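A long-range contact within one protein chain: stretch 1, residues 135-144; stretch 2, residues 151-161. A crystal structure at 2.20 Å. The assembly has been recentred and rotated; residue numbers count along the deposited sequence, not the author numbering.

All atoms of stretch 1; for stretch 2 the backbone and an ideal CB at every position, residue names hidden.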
ATOM      1  N   ILE E 135     -21.335 -15.865 -14.112  1.00 57.90           N
ATOM      2  CA  ILE E 135     -19.941 -16.159 -14.464  1.00 53.34           C
ATOM      3  C   ILE E 135     -19.378 -17.344 -13.689  1.00 52.29           C
ATOM      4  O   ILE E 135     -20.052 -17.929 -12.841  1.00 51.85           O
ATOM      5  CB  ILE E 135     -19.009 -14.966 -14.175  1.00 52.08           C
ATOM      6  CG1 ILE E 135     -19.211 -14.477 -12.736  1.00 51.80           C
ATOM      7  CG2 ILE E 135     -19.229 -13.844 -15.182  1.00 52.29           C
ATOM      8  CD1 ILE E 135     -18.078 -13.632 -12.204  1.00 46.52           C
ATOM      9  N   ASN E 136     -18.129 -17.685 -13.989  1.00 50.77           N
ATOM     10  CA  ASN E 136     -17.392 -18.683 -13.223  1.00 47.05           C
ATOM     11  C   ASN E 136     -16.649 -18.022 -12.070  1.00 44.12           C
ATOM     12  O   ASN E 136     -15.677 -17.294 -12.276  1.00 42.67           O
ATOM     13  CB  ASN E 136     -16.400 -19.411 -14.131  1.00 46.59           C
ATOM     14  CG  ASN E 136     -17.066 -20.446 -15.027  1.00 46.54           C
ATOM     15  OD1 ASN E 136     -18.180 -20.906 -14.762  1.00 50.99           O
ATOM     16  ND2 ASN E 136     -16.370 -20.835 -16.077  1.00 49.01           N
ATOM     17  N   ILE E 137     -17.116 -18.265 -10.855  1.00 44.22           N
ATOM     18  CA  ILE E 137     -16.500 -17.670  -9.679  1.00 41.94           C
ATOM     19  C   ILE E 137     -16.608 -18.576  -8.460  1.00 43.16           C
ATOM     20  O   ILE E 137     -17.613 -19.262  -8.263  1.00 41.43           O
ATOM     21  CB  ILE E 137     -17.112 -16.291  -9.347  1.00 43.53           C
ATOM     22  CG1 ILE E 137     -16.475 -15.714  -8.081  1.00 41.62           C
ATOM     23  CG2 ILE E 137     -18.624 -16.396  -9.176  1.00 44.36           C
ATOM     24  CD1 ILE E 137     -16.839 -14.266  -7.829  1.00 42.19           C
ATOM     25  N   VAL E 138     -15.550 -18.580  -7.657  1.00 41.81           N
ATOM     26  CA  VAL E 138     -15.534 -19.279  -6.379  1.00 40.19           C
ATOM     27  C   VAL E 138     -15.255 -18.262  -5.285  1.00 40.73           C
ATOM     28  O   VAL E 138     -14.407 -17.384  -5.450  1.00 39.22           O
ATOM     29  CB  VAL E 138     -14.448 -20.372  -6.347  1.00 41.55           C
ATOM     30  CG1 VAL E 138     -14.289 -20.908  -4.960  1.00 43.75           C
ATOM     31  CG2 VAL E 138     -14.817 -21.500  -7.288  1.00 41.93           C
ATOM     32  N   THR E 139     -15.986 -18.365  -4.178  1.00 42.45           N
ATOM     33  CA  THR E 139     -15.781 -17.475  -3.045  1.00 40.98           C
ATOM     34  C   THR E 139     -15.426 -18.256  -1.786  1.00 41.49           C
ATOM     35  O   THR E 139     -15.462 -19.488  -1.767  1.00 42.79           O
ATOM     36  CB  THR E 139     -17.026 -16.580  -2.783  1.00 42.43           C
ATOM     37  OG1 THR E 139     -18.102 -17.373  -2.259  1.00 44.76           O
ATOM     38  CG2 THR E 139     -17.480 -15.932  -4.059  1.00 39.22           C
ATOM     39  N   ARG E 140     -15.079 -17.521  -0.735  1.00 41.42           N
ATOM     40  CA  ARG E 140     -14.720 -18.098   0.552  1.00 43.71           C
ATOM     41  C   ARG E 140     -15.849 -18.975   1.078  1.00 46.01           C
ATOM     42  O   ARG E 140     -15.617 -19.969   1.763  1.00 45.54           O
ATOM     43  CB  ARG E 140     -14.426 -16.968   1.540  1.00 45.53           C
ATOM     44  CG  ARG E 140     -14.361 -17.394   2.979  1.00 45.50           C
ATOM     45  CD  ARG E 140     -13.041 -18.072   3.293  1.00 46.11           C
ATOM     46  NE  ARG E 140     -13.074 -18.651   4.630  1.00 41.75           N
ATOM     47  CZ  ARG E 140     -13.509 -19.876   4.878  1.00 45.52           C
ATOM     48  NH1 ARG E 140     -13.935 -20.630   3.874  1.00 43.71           N
ATOM     49  NH2 ARG E 140     -13.516 -20.352   6.121  1.00 45.25           N
ATOM     50  N   ASP E 141     -17.078 -18.600   0.747  1.00 46.35           N
ATOM     51  CA  ASP E 141     -18.242 -19.387   1.133  1.00 45.94           C
ATOM     52  C   ASP E 141     -18.303 -20.719   0.384  1.00 48.28           C
ATOM     53  O   ASP E 141     -19.145 -21.566   0.678  1.00 50.88           O
ATOM     54  CB  ASP E 141     -19.520 -18.585   0.895  1.00 48.57           C
ATOM     55  CG  ASP E 141     -19.518 -17.243   1.624  1.00 50.38           C
ATOM     56  OD1 ASP E 141     -19.058 -17.187   2.791  1.00 53.15           O
ATOM     57  OD2 ASP E 141     -19.989 -16.242   1.033  1.00 51.59           O
ATOM     58  N   ASP E 142     -17.406 -20.920  -0.576  1.00 46.74           N
ATOM     59  CA  ASP E 142     -17.435 -22.139  -1.377  1.00 46.00           C
ATOM     60  C   ASP E 142     -16.459 -23.182  -0.885  1.00 46.06           C
ATOM     61  O   ASP E 142     -16.478 -24.313  -1.354  1.00 48.38           O
ATOM     62  CB  ASP E 142     -17.143 -21.831  -2.846  1.00 45.13           C
ATOM     63  CG  ASP E 142     -18.235 -21.036  -3.484  1.00 48.46           C
ATOM     64  OD1 ASP E 142     -19.410 -21.378  -3.240  1.00 52.99           O
ATOM     65  OD2 ASP E 142     -17.932 -20.057  -4.204  1.00 47.15           O
ATOM     66  N   VAL E 143     -15.604 -22.806   0.058  1.00 45.56           N
ATOM     67  CA  VAL E 143     -14.533 -23.688   0.500  1.00 44.65           C
ATOM     68  C   VAL E 143     -14.354 -23.611   2.013  1.00 46.51           C
ATOM     69  O   VAL E 143     -14.972 -22.776   2.677  1.00 46.22           O
ATOM     70  CB  VAL E 143     -13.194 -23.323  -0.183  1.00 44.34           C
ATOM     71  CG1 VAL E 143     -13.255 -23.617  -1.679  1.00 42.92           C
ATOM     72  CG2 VAL E 143     -12.866 -21.872   0.063  1.00 42.92           C
ATOM     73  N   SER E 144     -13.509 -24.483   2.556  1.00 45.21           N
ATOM     74  CA  SER E 144     -13.215 -24.461   3.983  1.00 46.00           C
ATOM     75  C   SER E 144     -12.182 -23.385   4.301  1.00 46.50           C
ATOM     76  O   SER E 144     -12.248 -22.723   5.331  1.00 48.07           O
ATOM     77  CB  SER E 144     -12.686 -25.825   4.454  1.00 49.49           C
ATOM     78  OG  SER E 144     -13.497 -26.905   4.008  1.00 49.74           O
ATOM     79  N   UNK E 151      -7.234 -24.278  -1.670  1.00 38.45           N
ATOM     80  CA  UNK E 151      -8.638 -24.633  -1.833  1.00 39.60           C
ATOM     81  C   UNK E 151      -9.336 -23.900  -2.955  1.00 40.67           C
ATOM     82  O   UNK E 151      -9.902 -24.533  -3.851  1.00 43.08           O
ATOM     83  CB  UNK E 151      -9.388 -24.369  -0.526  1.00 39.60           C
ATOM     84  N   UNK E 152      -9.323 -22.570  -2.886  1.00 39.41           N
ATOM     85  CA  UNK E 152     -10.028 -21.745  -3.857  1.00 39.58           C
ATOM     86  C   UNK E 152      -9.618 -22.040  -5.311  1.00 40.68           C
ATOM     87  O   UNK E 152     -10.467 -22.070  -6.204  1.00 41.78           O
ATOM     88  CB  UNK E 152      -9.781 -20.268  -3.542  1.00 39.58           C
ATOM     89  N   UNK E 153      -8.324 -22.222  -5.556  1.00 38.93           N
ATOM     90  CA  UNK E 153      -7.840 -22.366  -6.921  1.00 36.07           C
ATOM     91  C   UNK E 153      -8.211 -23.728  -7.472  1.00 39.72           C
ATOM     92  O   UNK E 153      -8.516 -23.870  -8.655  1.00 39.84           O
ATOM     93  CB  UNK E 153      -6.325 -22.162  -6.983  1.00 36.07           C
ATOM     94  N   UNK E 154      -8.161 -24.729  -6.595  1.00 40.15           N
ATOM     95  CA  UNK E 154      -8.549 -26.092  -6.926  1.00 40.80           C
ATOM     96  C   UNK E 154     -10.028 -26.149  -7.293  1.00 43.01           C
ATOM     97  O   UNK E 154     -10.401 -26.782  -8.278  1.00 43.84           O
ATOM     98  CB  UNK E 154      -8.251 -27.034  -5.758  1.00 40.80           C
ATOM     99  N   UNK E 155     -10.865 -25.486  -6.497  1.00 41.90           N
ATOM    100  CA  UNK E 155     -12.295 -25.422  -6.778  1.00 44.22           C
ATOM    101  C   UNK E 155     -12.547 -24.694  -8.093  1.00 42.04           C
ATOM    102  O   UNK E 155     -13.456 -25.040  -8.835  1.00 41.93           O
ATOM    103  CB  UNK E 155     -13.038 -24.728  -5.635  1.00 44.22           C
ATOM    104  N   UNK E 156     -11.722 -23.693  -8.377  1.00 42.49           N
ATOM    105  CA  UNK E 156     -11.818 -22.931  -9.612  1.00 40.66           C
ATOM    106  C   UNK E 156     -11.394 -23.765 -10.819  1.00 42.08           C
ATOM    107  O   UNK E 156     -12.084 -23.784 -11.838  1.00 40.77           O
ATOM    108  CB  UNK E 156     -10.961 -21.667  -9.519  1.00 40.66           C
ATOM    109  N   UNK E 157     -10.262 -24.457 -10.708  1.00 41.94           N
ATOM    110  CA  UNK E 157      -9.815 -25.312 -11.804  1.00 43.43           C
ATOM    111  C   UNK E 157     -10.906 -26.326 -12.091  1.00 44.99           C
ATOM    112  O   UNK E 157     -11.193 -26.653 -13.241  1.00 44.91           O
ATOM    113  CB  UNK E 157      -8.493 -26.007 -11.470  1.00 43.43           C
ATOM    114  N   UNK E 158     -11.516 -26.821 -11.022  1.00 44.73           N
ATOM    115  CA  UNK E 158     -12.589 -27.794 -11.130  1.00 45.73           C
ATOM    116  C   UNK E 158     -13.830 -27.198 -11.791  1.00 44.31           C
ATOM    117  O   UNK E 158     -14.463 -27.831 -12.627  1.00 45.86           O
ATOM    118  CB  UNK E 158     -12.943 -28.339  -9.745  1.00 45.73           C
ATOM    119  N   UNK E 159     -14.178 -25.972 -11.437  1.00 44.16           N
ATOM    120  CA  UNK E 159     -15.375 -25.376 -12.008  1.00 44.81           C
ATOM    121  C   UNK E 159     -15.281 -25.155 -13.516  1.00 46.02           C
ATOM    122  O   UNK E 159     -16.301 -25.138 -14.208  1.00 47.45           O
ATOM    123  CB  UNK E 159     -15.662 -24.043 -11.314  1.00 44.81           C
ATOM    124  N   UNK E 160     -14.067 -24.978 -14.029  1.00 45.53           N
ATOM    125  CA  UNK E 160     -13.903 -24.694 -15.446  1.00 46.83           C
ATOM    126  C   UNK E 160     -13.420 -25.905 -16.245  1.00 46.71           C
ATOM    127  O   UNK E 160     -13.235 -25.817 -17.458  1.00 47.22           O
ATOM    128  CB  UNK E 160     -12.921 -23.535 -15.626  1.00 46.83           C
ATOM    129  N   UNK E 161     -13.238 -27.025 -15.555  1.00 45.18           N
ATOM    130  CA  UNK E 161     -12.906 -28.284 -16.189  1.00 45.59           C
ATOM    131  C   UNK E 161     -11.450 -28.407 -16.587  1.00 49.57           C
ATOM    132  O   UNK E 161     -11.086 -29.238 -17.416  1.00 50.32           O
ATOM    133  CB  UNK E 161     -13.785 -28.479 -17.426  1.00 45.59           C
TER

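Position 151 has helical phi/psi of -45/-58. Its CA-to-CB bond points toward stretch 1, and the ideal CB lies 4.0 Å from Val143 CB and 5.1 Å from Ser144 N. A short polar or acidic side chain would suit, as would a small apolar one against Val143. The residue is Asp151. Its OD2 comes 3.8 Å from Val143 CB and 3.5 Å from Ser144 N. The same OD2 is hydrogen-bonded to a residue just outside the stretches.

At position 152 the bond points sideways. The ideal CB is 4.8 Å from Val138 CG1 and 5.0 Å from Val143 CG2, so methyl groups lie within reach of a longer side chain. A branched or flexible apolar residue fits: leucine, isoleucine or methionine. The residue is Leu152. CD1 packs 3.2 Å from Val138 CG1 and 3.4 Å from Val143 CG2, and lies 3.4 Å from Thr139 O.

Position 153 points away and 154 sideways. Neither ideal CB has an atom of stretch 1 within 5.5 Å, so stretch 1 sets little limit. They are Phe153 and Leu154.

Position 155 points toward stretch 1. Its ideal CB already sits 4.0 Å from Val138 CG2 and 4.1 Å from Val143 CG1. A small apolar side chain is enough to touch both valines. The residue is Ala155, and its CB makes both apolar contacts.

Position 156 points sideways, with the ideal CB 4.5 Å from Val138 CG2. A small apolar side chain would suit the nearby methyl, though stretch 1 alone does not rule out a larger one. It is Ala156, whose backbone N also lies 3.9 Å from Val138 CG2.

Positions 157 and 158 have no neighbour from stretch 1 near the ideal CB, leaving the choice wide. They are Ala157 and Lys158.

Position 159 points toward stretch 1. The ideal CB is 4.8 Å from Val138 CG2 and 5.3 Å from Asn136 OD1. Beyond them lies the carbonyl of Ile137, an acceptor for a long donor. Lysine or arginine would suit, and glutamine is possible. The residue is Lys159. Its CG passes 3.8 Å from Asn136 OD1, and its NZ donates a hydrogen bond to Ile137 O at 3.3 Å.

At position 160 the bond points sideways, and Asn136 ND2 is 4.4 Å from the ideal CB. Polar or apolar side chains could fit. It is Ile160; its CG2 lies 3.1 Å from Asn136 ND2, a close contact.

Position 161 has phi/psi of 78/19 and closes a Schellman motif. Positive phi favours glycine, with asparagine an alternative. It is Gly161, whose N donates a hydrogen bond to Lys158 O at 3.3 Å.

Stretch 2 (151-161) DLFLAAAKKIG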
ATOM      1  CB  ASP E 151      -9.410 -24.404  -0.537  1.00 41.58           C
ATOM      2  CG  ASP E 151      -9.666 -25.689   0.211  1.00 47.51           C
ATOM      3  OD1 ASP E 151      -8.968 -26.687  -0.092  1.00 49.06           O
ATOM      4  OD2 ASP E 151     -10.565 -25.703   1.087  1.00 48.26           O
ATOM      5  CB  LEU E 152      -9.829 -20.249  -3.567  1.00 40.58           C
ATOM      6  CG  LEU E 152     -10.816 -19.407  -2.739  1.00 39.14           C
ATOM      7  CD1 LEU E 152     -12.208 -20.005  -2.670  1.00 37.64           C
ATOM      8  CD2 LEU E 152     -10.291 -19.150  -1.359  1.00 38.02           C
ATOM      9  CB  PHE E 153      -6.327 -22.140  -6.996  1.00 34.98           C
ATOM     10  CG  PHE E 153      -5.907 -20.718  -6.687  1.00 35.06           C
ATOM     11  CD1 PHE E 153      -6.809 -19.673  -6.810  1.00 34.57           C
ATOM     12  CD2 PHE E 153      -4.610 -20.427  -6.295  1.00 32.00           C
ATOM     13  CE1 PHE E 153      -6.430 -18.367  -6.533  1.00 32.96           C
ATOM     14  CE2 PHE E 153      -4.224 -19.117  -6.022  1.00 29.57           C
ATOM     15  CZ  PHE E 153      -5.137 -18.094  -6.139  1.00 29.13           C
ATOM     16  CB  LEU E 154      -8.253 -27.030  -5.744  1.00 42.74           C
ATOM     17  CG  LEU E 154      -6.767 -27.114  -5.357  1.00 41.45           C
ATOM     18  CD1 LEU E 154      -6.541 -27.960  -4.134  1.00 40.16           C
ATOM     19  CD2 LEU E 154      -5.930 -27.623  -6.531  1.00 43.21           C
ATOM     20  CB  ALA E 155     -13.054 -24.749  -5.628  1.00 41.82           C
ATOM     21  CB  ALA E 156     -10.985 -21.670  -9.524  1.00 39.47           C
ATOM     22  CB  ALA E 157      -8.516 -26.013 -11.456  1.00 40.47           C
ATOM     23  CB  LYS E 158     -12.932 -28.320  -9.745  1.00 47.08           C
ATOM     24  CG  LYS E 158     -13.544 -29.681  -9.735  1.00 50.20           C
ATOM     25  CD  LYS E 158     -13.830 -30.104  -8.311  1.00 54.10           C
ATOM     26  CE  LYS E 158     -15.057 -29.373  -7.739  1.00 58.08           C
ATOM     27  NZ  LYS E 158     -14.985 -27.880  -7.857  1.00 54.47           N
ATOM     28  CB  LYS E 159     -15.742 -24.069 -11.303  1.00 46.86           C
ATOM     29  CG  LYS E 159     -16.818 -23.267 -12.043  1.00 47.23           C
ATOM     30  CD  LYS E 159     -17.504 -22.286 -11.124  1.00 47.06           C
ATOM     31  CE  LYS E 159     -18.269 -23.012 -10.035  1.00 48.07           C
ATOM     32  NZ  LYS E 159     -19.029 -22.041  -9.203  1.00 49.11           N
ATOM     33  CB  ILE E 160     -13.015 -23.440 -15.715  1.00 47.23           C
ATOM     34  CG1 ILE E 160     -11.648 -23.565 -15.038  1.00 44.17           C
ATOM     35  CG2 ILE E 160     -13.734 -22.176 -15.254  1.00 45.59           C
ATOM     36  CD1 ILE E 160     -10.766 -22.334 -15.226  1.00 43.17           C
TER
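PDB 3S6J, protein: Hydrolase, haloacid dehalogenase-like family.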